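Local structure of aldo-keto reductase family 1 member C1 (Caenorhabditis elegans, 1QWK) at residues G42-D47 with E74-T79. The protein probably acts as an NADPH-dependent aldose reductase, a member of the aldo-keto reductase family. Residues are numbered along the deposited sequence; the frame is centred on the assembly and turned at random.
Sequences GYRLID and EELFIT
R44 and F77 open a run of backbone hydrogen bonds between two parallel strands: F77 N donates to R44 O (2.8 Å), I46 N to F77 O, and T79 N to I46 O, the last almost straight at 174°. Beyond the last of them, a water donates to D47 OD1 (3.0 Å) and hydrogen-bonds T79 OG1 (2.7 Å). The other carboxylate oxygen of D47 forms a salt bridge with K81, predicted to lower the pKa of the proposed proton donor Y52, so the C-terminal ends of the strands lead to the probable active site. Strands 45-47 and 77-82, with helix 55-68 between them, form a parallel beta-alpha-beta unit of the TIM barrel. At the opposite end, R44 bends at chi2 (-68°), and its NH1 turns back to Y43 O, 2.8 Å away and above that carbonyl's plane; V39 O is a second acceptor. R44 CD lies 3.3 Å from E75 O, and a water accepts from NE and donates weakly to E75 OE2, while E75 OE1 takes the backbone N of K72. An alanine in place of R44 would probably leave Y43 O without its side-chain donor and open a gap beside E75 O and L76 CD2. On the face shared with D47, L45 CD1 approaches the F77 ring obliquely, 3.4 Å from F77 CD2, beside M16 and P17. On the other face, I46 and I78 lie alongside each other, I46 CB 3.9 Å from I78 CD1.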
loop_
_atom_site.group_PDB
_atom_site.type_symbol
_atom_site.label_atom_id
_atom_site.label_comp_id
_atom_site.label_asym_id
_atom_site.label_seq_id
_atom_site.Cartn_x
_atom_site.Cartn_y
_atom_site.Cartn_z
ATOM N N GLY A 42 -0.422 -5.761 17.058
ATOM C CA GLY A 42 0.968 -5.954 16.683
ATOM C C GLY A 42 1.411 -5.178 15.457
ATOM O O GLY A 42 2.607 -5.100 15.176
ATOM N N TYR A 43 0.458 -4.613 14.720
ATOM C CA TYR A 43 0.792 -3.836 13.523
ATOM C C TYR A 43 1.623 -2.630 13.923
ATOM O O TYR A 43 1.309 -1.961 14.903
ATOM C CB TYR A 43 -0.472 -3.322 12.840
ATOM C CG TYR A 43 -1.275 -4.351 12.088
ATOM C CD1 TYR A 43 -1.276 -4.373 10.693
ATOM C CD2 TYR A 43 -2.103 -5.245 12.760
ATOM C CE1 TYR A 43 -2.091 -5.250 9.988
ATOM C CE2 TYR A 43 -2.921 -6.130 12.061
ATOM C CZ TYR A 43 -2.915 -6.122 10.678
ATOM O OH TYR A 43 -3.761 -6.956 9.983
ATOM N N ARG A 44 2.662 -2.333 13.151
ATOM C CA ARG A 44 3.507 -1.192 13.461
ATOM C C ARG A 44 3.642 -0.230 12.287
ATOM O O ARG A 44 4.464 0.682 12.313
ATOM C CB ARG A 44 4.881 -1.671 13.945
ATOM C CG ARG A 44 4.823 -2.331 15.321
ATOM C CD ARG A 44 4.490 -1.300 16.400
ATOM N NE ARG A 44 4.382 -1.892 17.737
ATOM C CZ ARG A 44 3.279 -2.446 18.229
ATOM N NH1 ARG A 44 2.168 -2.491 17.500
ATOM N NH2 ARG A 44 3.284 -2.949 19.456
ATOM N N LEU A 45 2.836 -0.439 11.253
ATOM C CA LEU A 45 2.844 0.460 10.099
ATOM C C LEU A 45 1.406 0.823 9.741
ATOM O O LEU A 45 0.525 -0.038 9.703
ATOM C CB LEU A 45 3.541 -0.188 8.887
ATOM C CG LEU A 45 3.661 0.693 7.629
ATOM C CD1 LEU A 45 4.883 0.297 6.804
ATOM C CD2 LEU A 45 2.389 0.561 6.793
ATOM N N ILE A 46 1.183 2.113 9.509
ATOM C CA ILE A 46 -0.122 2.636 9.119
ATOM C C ILE A 46 0.077 3.358 7.791
ATOM O O ILE A 46 0.927 4.245 7.680
ATOM C CB ILE A 46 -0.680 3.658 10.149
ATOM C CG1 ILE A 46 -0.789 3.008 11.537
ATOM C CG2 ILE A 46 -2.047 4.165 9.690
ATOM C CD1 ILE A 46 -1.582 1.714 11.565
ATOM N N ASP A 47 -0.702 2.972 6.786
ATOM C CA ASP A 47 -0.601 3.565 5.455
ATOM C C ASP A 47 -1.818 4.427 5.156
ATOM O O ASP A 47 -2.952 3.954 5.216
ATOM C CB ASP A 47 -0.501 2.461 4.399
ATOM C CG ASP A 47 -0.274 3.009 3.010
ATOM O OD1 ASP A 47 0.906 3.182 2.619
ATOM O OD2 ASP A 47 -1.269 3.291 2.309
ATOM N N GLU A 74 8.482 6.502 17.865
ATOM C CA GLU A 74 9.588 5.812 17.213
ATOM C C GLU A 74 9.269 4.369 16.840
ATOM O O GLU A 74 9.906 3.802 15.954
ATOM C CB GLU A 74 10.825 5.839 18.117
ATOM C CG GLU A 74 12.133 5.563 17.393
ATOM C CD GLU A 74 12.559 6.720 16.506
ATOM O OE1 GLU A 74 12.790 7.826 17.044
ATOM O OE2 GLU A 74 12.663 6.532 15.273
ATOM N N GLU A 75 8.287 3.777 17.515
ATOM C CA GLU A 75 7.909 2.391 17.254
ATOM C C GLU A 75 6.913 2.248 16.110
ATOM O O GLU A 75 6.654 1.140 15.645
ATOM C CB GLU A 75 7.302 1.763 18.509
ATOM C CG GLU A 75 8.267 1.605 19.662
ATOM C CD GLU A 75 7.596 1.026 20.889
ATOM O OE1 GLU A 75 6.687 1.686 21.436
ATOM O OE2 GLU A 75 7.973 -0.089 21.305
ATOM N N LEU A 76 6.353 3.369 15.669
ATOM C CA LEU A 76 5.377 3.358 14.588
ATOM C C LEU A 76 5.955 3.877 13.279
ATOM O O LEU A 76 6.747 4.818 13.268
ATOM C CB LEU A 76 4.157 4.201 14.964
ATOM C CG LEU A 76 3.257 3.690 16.088
ATOM C CD1 LEU A 76 2.147 4.709 16.342
ATOM C CD2 LEU A 76 2.655 2.343 15.711
ATOM N N PHE A 77 5.554 3.246 12.181
ATOM C CA PHE A 77 5.997 3.636 10.850
ATOM C C PHE A 77 4.761 4.196 10.157
ATOM O O PHE A 77 3.791 3.471 9.919
ATOM C CB PHE A 77 6.524 2.417 10.080
ATOM C CG PHE A 77 7.264 2.764 8.812
ATOM C CD1 PHE A 77 8.659 2.732 8.773
ATOM C CD2 PHE A 77 6.567 3.141 7.663
ATOM C CE1 PHE A 77 9.354 3.059 7.609
ATOM C CE2 PHE A 77 7.247 3.471 6.493
ATOM C CZ PHE A 77 8.648 3.436 6.463
ATOM N N ILE A 78 4.788 5.490 9.850
ATOM C CA ILE A 78 3.658 6.149 9.200
ATOM C C ILE A 78 3.980 6.510 7.751
ATOM O O ILE A 78 4.969 7.189 7.479
ATOM C CB ILE A 78 3.266 7.450 9.945
ATOM C CG1 ILE A 78 2.990 7.147 11.426
ATOM C CG2 ILE A 78 2.061 8.100 9.268
ATOM C CD1 ILE A 78 1.923 6.101 11.669
ATOM N N THR A 79 3.134 6.050 6.835
ATOM C CA THR A 79 3.294 6.320 5.408
ATOM C C THR A 79 2.130 7.161 4.904
ATOM O O THR A 79 0.987 6.874 5.230
ATOM C CB THR A 79 3.250 5.017 4.561
ATOM O OG1 THR A 79 4.333 4.165 4.925
ATOM C CG2 THR A 79 3.324 5.341 3.061
HETATM O O HOH W 1 6.996 -1.922 18.918
HETATM O O HOH W 2 3.572 2.057 3.376
#